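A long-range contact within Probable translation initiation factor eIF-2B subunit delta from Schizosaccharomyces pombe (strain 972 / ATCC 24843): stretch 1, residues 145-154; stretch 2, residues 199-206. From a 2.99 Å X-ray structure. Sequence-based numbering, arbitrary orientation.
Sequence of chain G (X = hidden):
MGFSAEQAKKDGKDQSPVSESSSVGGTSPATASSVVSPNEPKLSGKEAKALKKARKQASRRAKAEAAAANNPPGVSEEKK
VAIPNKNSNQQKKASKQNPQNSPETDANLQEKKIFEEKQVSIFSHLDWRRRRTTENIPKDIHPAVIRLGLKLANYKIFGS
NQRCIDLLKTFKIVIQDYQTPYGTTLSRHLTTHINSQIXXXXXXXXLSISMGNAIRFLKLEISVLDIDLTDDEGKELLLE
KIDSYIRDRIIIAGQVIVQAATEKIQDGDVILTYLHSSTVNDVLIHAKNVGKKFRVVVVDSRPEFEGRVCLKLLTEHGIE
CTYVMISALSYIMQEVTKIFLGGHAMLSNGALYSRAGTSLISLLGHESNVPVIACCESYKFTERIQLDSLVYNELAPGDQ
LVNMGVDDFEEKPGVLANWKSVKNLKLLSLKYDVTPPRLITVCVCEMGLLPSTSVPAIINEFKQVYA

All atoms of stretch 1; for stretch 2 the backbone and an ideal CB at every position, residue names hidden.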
ATOM      1  N   VAL G 145     -29.728  27.417 -22.403  1.00 68.68           N
ATOM      2  CA  VAL G 145     -28.752  27.123 -21.361  1.00 73.06           C
ATOM      3  C   VAL G 145     -29.457  26.638 -20.097  1.00 73.98           C
ATOM      4  O   VAL G 145     -28.983  25.723 -19.422  1.00 63.79           O
ATOM      5  CB  VAL G 145     -27.888  28.359 -21.031  1.00 78.59           C
ATOM      6  CG1 VAL G 145     -26.902  28.046 -19.916  1.00 78.04           C
ATOM      7  CG2 VAL G 145     -27.157  28.836 -22.271  1.00 80.70           C
ATOM      8  N   ILE G 146     -30.595  27.253 -19.793  1.00 79.13           N
ATOM      9  CA  ILE G 146     -31.374  26.903 -18.608  1.00 83.10           C
ATOM     10  C   ILE G 146     -31.861  25.457 -18.654  1.00 77.37           C
ATOM     11  O   ILE G 146     -31.681  24.703 -17.698  1.00 78.67           O
ATOM     12  CB  ILE G 146     -32.594  27.829 -18.442  1.00 80.64           C
ATOM     13  CG1 ILE G 146     -32.147  29.284 -18.298  1.00 75.80           C
ATOM     14  CG2 ILE G 146     -33.425  27.407 -17.240  1.00 79.64           C
ATOM     15  CD1 ILE G 146     -33.293  30.263 -18.161  1.00 70.06           C
ATOM     16  N   ARG G 147     -32.477  25.082 -19.771  1.00 59.33           N
ATOM     17  CA  ARG G 147     -33.008  23.734 -19.942  1.00 59.93           C
ATOM     18  C   ARG G 147     -31.893  22.697 -19.905  1.00 68.63           C
ATOM     19  O   ARG G 147     -32.089  21.576 -19.434  1.00 81.77           O
ATOM     20  CB  ARG G 147     -33.788  23.625 -21.252  1.00 58.33           C
ATOM     21  CG  ARG G 147     -34.777  24.757 -21.476  1.00 85.35           C
ATOM     22  CD  ARG G 147     -35.723  24.454 -22.625  1.00 87.84           C
ATOM     23  NE  ARG G 147     -36.717  25.509 -22.800  1.00112.98           N
ATOM     24  CZ  ARG G 147     -38.023  25.294 -22.924  1.00110.31           C
ATOM     25  NH1 ARG G 147     -38.499  24.056 -22.890  1.00 99.26           N
ATOM     26  NH2 ARG G 147     -38.853  26.316 -23.080  1.00104.04           N
ATOM     27  N   LEU G 148     -30.721  23.079 -20.402  1.00 74.49           N
ATOM     28  CA  LEU G 148     -29.554  22.210 -20.354  1.00 68.06           C
ATOM     29  C   LEU G 148     -29.087  22.047 -18.913  1.00 78.96           C
ATOM     30  O   LEU G 148     -28.651  20.971 -18.509  1.00 92.62           O
ATOM     31  CB  LEU G 148     -28.424  22.769 -21.219  1.00 77.90           C
ATOM     32  CG  LEU G 148     -27.202  21.865 -21.394  1.00 77.18           C
ATOM     33  CD1 LEU G 148     -27.558  20.640 -22.223  1.00 68.65           C
ATOM     34  CD2 LEU G 148     -26.047  22.631 -22.023  1.00 70.46           C
ATOM     35  N   GLY G 149     -29.189  23.126 -18.142  1.00 84.96           N
ATOM     36  CA  GLY G 149     -28.817  23.103 -16.740  1.00 78.64           C
ATOM     37  C   GLY G 149     -29.709  22.180 -15.936  1.00 83.95           C
ATOM     38  O   GLY G 149     -29.249  21.502 -15.017  1.00 93.52           O
ATOM     39  N   LEU G 150     -30.991  22.154 -16.284  1.00 81.93           N
ATOM     40  CA  LEU G 150     -31.943  21.272 -15.621  1.00 86.14           C
ATOM     41  C   LEU G 150     -31.664  19.811 -15.956  1.00 82.41           C
ATOM     42  O   LEU G 150     -31.644  18.958 -15.071  1.00 87.32           O
ATOM     43  CB  LEU G 150     -33.378  21.633 -16.010  1.00 73.95           C
ATOM     44  CG  LEU G 150     -33.901  22.996 -15.556  1.00 76.18           C
ATOM     45  CD1 LEU G 150     -35.348  23.172 -15.985  1.00 69.82           C
ATOM     46  CD2 LEU G 150     -33.763  23.153 -14.050  1.00 78.10           C
ATOM     47  N   LYS G 151     -31.442  19.530 -17.235  1.00 63.56           N
ATOM     48  CA  LYS G 151     -31.244  18.161 -17.694  1.00 84.69           C
ATOM     49  C   LYS G 151     -29.913  17.586 -17.222  1.00 81.54           C
ATOM     50  O   LYS G 151     -29.809  16.391 -16.943  1.00 71.61           O
ATOM     51  CB  LYS G 151     -31.332  18.091 -19.218  1.00 88.07           C
ATOM     52  CG  LYS G 151     -32.470  17.219 -19.711  1.00107.35           C
ATOM     53  CD  LYS G 151     -32.332  16.881 -21.184  1.00103.12           C
ATOM     54  CE  LYS G 151     -31.941  18.088 -22.012  1.00 87.74           C
ATOM     55  NZ  LYS G 151     -31.906  17.741 -23.458  1.00120.38           N
ATOM     56  N   LEU G 152     -28.896  18.437 -17.139  1.00 78.87           N
ATOM     57  CA  LEU G 152     -27.606  18.021 -16.605  1.00 83.87           C
ATOM     58  C   LEU G 152     -27.742  17.625 -15.142  1.00 78.26           C
ATOM     59  O   LEU G 152     -27.168  16.630 -14.699  1.00 77.01           O
ATOM     60  CB  LEU G 152     -26.566  19.135 -16.749  1.00 82.11           C
ATOM     61  CG  LEU G 152     -25.918  19.336 -18.120  1.00 71.92           C
ATOM     62  CD1 LEU G 152     -25.045  20.580 -18.114  1.00 75.86           C
ATOM     63  CD2 LEU G 152     -25.108  18.109 -18.506  1.00 68.29           C
ATOM     64  N   ALA G 153     -28.519  18.405 -14.401  1.00 79.87           N
ATOM     65  CA  ALA G 153     -28.653  18.207 -12.965  1.00 80.62           C
ATOM     66  C   ALA G 153     -29.729  17.182 -12.610  1.00 80.39           C
ATOM     67  O   ALA G 153     -29.869  16.811 -11.449  1.00 80.88           O
ATOM     68  CB  ALA G 153     -28.947  19.535 -12.283  1.00 72.87           C
ATOM     69  N   ASN G 154     -30.487  16.718 -13.595  1.00 87.33           N
ATOM     70  CA  ASN G 154     -31.570  15.785 -13.299  1.00 85.75           C
ATOM     71  C   ASN G 154     -31.414  14.412 -13.943  1.00 80.69           C
ATOM     72  O   ASN G 154     -31.598  13.392 -13.280  1.00 99.51           O
ATOM     73  CB  ASN G 154     -32.914  16.387 -13.710  1.00 90.74           C
ATOM     74  CG  ASN G 154     -33.382  17.471 -12.759  1.00 98.92           C
ATOM     75  OD1 ASN G 154     -33.743  18.570 -13.179  1.00 97.75           O
ATOM     76  ND2 ASN G 154     -33.371  17.168 -11.466  1.00100.98           N
ATOM     77  N   UNK G 199     -20.794  29.551 -16.194  1.00 81.36           N
ATOM     78  CA  UNK G 199     -20.813  29.676 -14.739  1.00 83.61           C
ATOM     79  C   UNK G 199     -22.105  29.126 -14.143  1.00 89.44           C
ATOM     80  O   UNK G 199     -22.098  28.529 -13.067  1.00 77.65           O
ATOM     81  CB  UNK G 199     -20.634  31.140 -14.333  1.00 83.61           C
ATOM     82  N   UNK G 200     -23.212  29.332 -14.849  1.00 79.32           N
ATOM     83  CA  UNK G 200     -24.500  28.806 -14.419  1.00 80.14           C
ATOM     84  C   UNK G 200     -24.546  27.289 -14.569  1.00 87.11           C
ATOM     85  O   UNK G 200     -25.040  26.584 -13.690  1.00 89.19           O
ATOM     86  CB  UNK G 200     -25.633  29.452 -15.219  1.00 80.14           C
ATOM     87  N   UNK G 201     -24.020  26.796 -15.686  1.00 95.82           N
ATOM     88  CA  UNK G 201     -24.042  25.368 -15.985  1.00 87.31           C
ATOM     89  C   UNK G 201     -23.185  24.556 -15.018  1.00 84.10           C
ATOM     90  O   UNK G 201     -23.552  23.444 -14.640  1.00 84.77           O
ATOM     91  CB  UNK G 201     -23.566  25.130 -17.419  1.00 87.31           C
ATOM     92  N   UNK G 202     -22.047  25.114 -14.619  1.00 87.30           N
ATOM     93  CA  UNK G 202     -21.140  24.413 -13.718  1.00 88.44           C
ATOM     94  C   UNK G 202     -21.697  24.406 -12.294  1.00 86.78           C
ATOM     95  O   UNK G 202     -21.265  23.621 -11.450  1.00 95.73           O
ATOM     96  CB  UNK G 202     -19.754  25.060 -13.745  1.00 88.44           C
ATOM     97  N   UNK G 203     -22.668  25.277 -12.037  1.00 88.39           N
ATOM     98  CA  UNK G 203     -23.305  25.346 -10.727  1.00 87.74           C
ATOM     99  C   UNK G 203     -24.434  24.326 -10.618  1.00 87.47           C
ATOM    100  O   UNK G 203     -24.829  23.941  -9.519  1.00 96.16           O
ATOM    101  CB  UNK G 203     -23.839  26.756 -10.466  1.00 87.74           C
ATOM    102  N   UNK G 204     -24.951  23.895 -11.765  1.00 86.86           N
ATOM    103  CA  UNK G 204     -25.966  22.849 -11.800  1.00 90.02           C
ATOM    104  C   UNK G 204     -25.296  21.483 -11.736  1.00 92.70           C
ATOM    105  O   UNK G 204     -25.795  20.560 -11.092  1.00103.95           O
ATOM    106  CB  UNK G 204     -26.829  22.968 -13.058  1.00 90.02           C
ATOM    107  N   UNK G 205     -24.159  21.367 -12.415  1.00 85.88           N
ATOM    108  CA  UNK G 205     -23.334  20.166 -12.364  1.00 81.30           C
ATOM    109  C   UNK G 205     -21.926  20.464 -12.866  1.00 91.00           C
ATOM    110  O   UNK G 205     -21.763  21.100 -13.909  1.00 93.37           O
ATOM    111  CB  UNK G 205     -23.967  19.044 -13.189  1.00 81.30           C
ATOM    112  N   UNK G 206     -20.905  20.010 -12.119  1.00 92.11           N
ATOM    113  CA  UNK G 206     -19.496  20.159 -12.499  1.00 88.45           C
ATOM    114  C   UNK G 206     -19.224  19.701 -13.931  1.00 85.63           C
ATOM    115  O   UNK G 206     -19.722  18.656 -14.351  1.00 76.95           O
ATOM    116  CB  UNK G 206     -18.610  19.369 -11.533  1.00 88.45           C
TER

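The two helices run nearly parallel, their N-to-C directions 19° apart and their axes 8.9 Å apart at closest approach. G149 has no side chain, and it lies at the middle of the contact. No hydrogen bond joins the stretches, so fit rests on packing.

Position 199 is helical. Its ideal CB has nothing of stretch 1 within 5.5 Å. Many residues would suit. It is A199, which makes no contact here.

Position 200 is helical, and its CA-to-CB bond points toward stretch 1. The nearest atom to its ideal CB is V145 CG1, 5.1 Å away. That gap leaves room for a long or flat side chain reaching over V145 and the bare backbone of G149. Leucine, methionine, phenylalanine or tyrosine could do this. The residue is Y200, with chi1 in the t well. Its CD2 packs at 3.7 Å on V145 CG1. V145 O lies at the ring edge, 3.6 Å from Y200 CE2. G149 CA is 4.2 Å from Y200 CE2, and a CB on G149 would clash with that atom. The hydroxyl ends beside I146, with Y200 OH 3.7 Å from I146 CG2.

Position 201 is helical, and its CA-to-CB bond points sideways. Its CA is 5.3 Å from the CA of G149. Its ideal CB lies 4.8 Å from L152 CD1 and 5.1 Å from V145 CG1. V145, L148, G149 and L152 form an apolar hollow here. A branched or flexible aliphatic chain would suit, such as leucine, isoleucine or methionine. It is L201, a knob in that hole, and its end comes nearer than its CB bond suggests. L201 CG meets V145 CG1 at 3.7 Å, and L201 CD1 meets L148 CD2 at 4.0 Å. L201 CD2 lies 4.2 Å from L152 CD1 and 3.7 Å from G149 N.

Position 202 points away from stretch 1, which leaves the choice open. It is V202.

Position 203 is out of reach of stretch 1, so again many residues would do. It is S203. Its OG donates a very short hydrogen bond, 2.4 Å, to Y200 O.

Position 204 points toward stretch 1, and space is tight. Its ideal CB is 3.4 Å from G149 O and 4.1 Å from A153 CB. A small residue suits: alanine, serine, threonine or perhaps valine. It is T204, with chi1 in the p well. T204 OG1 donates to L201 O at 2.7 Å, which satisfies the hydroxyl within its own stretch.

Position 205 has left the helix, with phi/psi of -162/133. Its CB points toward stretch 1 and lies 4.3 Å from L152 O. A long chain could run past that carbonyl, so lysine, arginine, glutamine or methionine would fit. It is R205, extended, with R205 CD 3.5 Å from L152 O. Its NE and NH2 are hydrogen-bonded elsewhere in the structure.

Position 206 is out of reach, with phi near -50°, which proline accepts readily, as do others. It is P206.

Stretch 2 199-206: AYLVSTRP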
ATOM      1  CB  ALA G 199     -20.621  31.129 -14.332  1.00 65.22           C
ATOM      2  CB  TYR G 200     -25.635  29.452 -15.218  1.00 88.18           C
ATOM      3  CG  TYR G 200     -26.947  28.700 -15.151  1.00 90.73           C
ATOM      4  CD1 TYR G 200     -27.766  28.789 -14.032  1.00 93.49           C
ATOM      5  CD2 TYR G 200     -27.371  27.910 -16.212  1.00 93.44           C
ATOM      6  CE1 TYR G 200     -28.966  28.104 -13.970  1.00 92.98           C
ATOM      7  CE2 TYR G 200     -28.568  27.223 -16.159  1.00 91.75           C
ATOM      8  CZ  TYR G 200     -29.362  27.323 -15.037  1.00 88.57           C
ATOM      9  OH  TYR G 200     -30.555  26.640 -14.982  1.00 95.80           O
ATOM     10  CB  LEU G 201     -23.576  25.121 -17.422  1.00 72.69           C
ATOM     11  CG  LEU G 201     -24.573  25.490 -18.520  1.00 72.87           C
ATOM     12  CD1 LEU G 201     -23.958  25.286 -19.892  1.00 89.61           C
ATOM     13  CD2 LEU G 201     -25.848  24.675 -18.378  1.00 82.02           C
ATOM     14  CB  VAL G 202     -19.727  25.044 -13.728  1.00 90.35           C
ATOM     15  CG1 VAL G 202     -19.696  26.311 -12.887  1.00 80.98           C
ATOM     16  CG2 VAL G 202     -18.688  24.046 -13.233  1.00 88.78           C
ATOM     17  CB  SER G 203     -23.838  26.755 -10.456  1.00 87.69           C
ATOM     18  OG  SER G 203     -24.875  27.094 -11.359  1.00 94.54           O
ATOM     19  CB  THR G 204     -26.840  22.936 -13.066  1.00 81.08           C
ATOM     20  OG1 THR G 204     -26.060  22.589 -14.217  1.00 75.25           O
ATOM     21  CG2 THR G 204     -27.399  24.341 -13.236  1.00 82.47           C
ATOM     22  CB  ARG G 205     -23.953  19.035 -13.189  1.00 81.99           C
ATOM     23  CG  ARG G 205     -23.037  17.829 -13.318  1.00 74.32           C
ATOM     24  CD  ARG G 205     -23.733  16.613 -13.895  1.00 65.61           C
ATOM     25  NE  ARG G 205     -22.910  15.421 -13.723  1.00 56.17           N
ATOM     26  CZ  ARG G 205     -23.013  14.323 -14.463  1.00 59.03           C
ATOM     27  NH1 ARG G 205     -23.910  14.258 -15.437  1.00 63.03           N
ATOM     28  NH2 ARG G 205     -22.216  13.289 -14.229  1.00 63.05           N
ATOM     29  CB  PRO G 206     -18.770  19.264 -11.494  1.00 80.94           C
ATOM     30  CG  PRO G 206     -19.640  19.298 -10.288  1.00 71.87           C
ATOM     31  CD  PRO G 206     -21.052  19.365 -10.802  1.00 78.21           C
TER
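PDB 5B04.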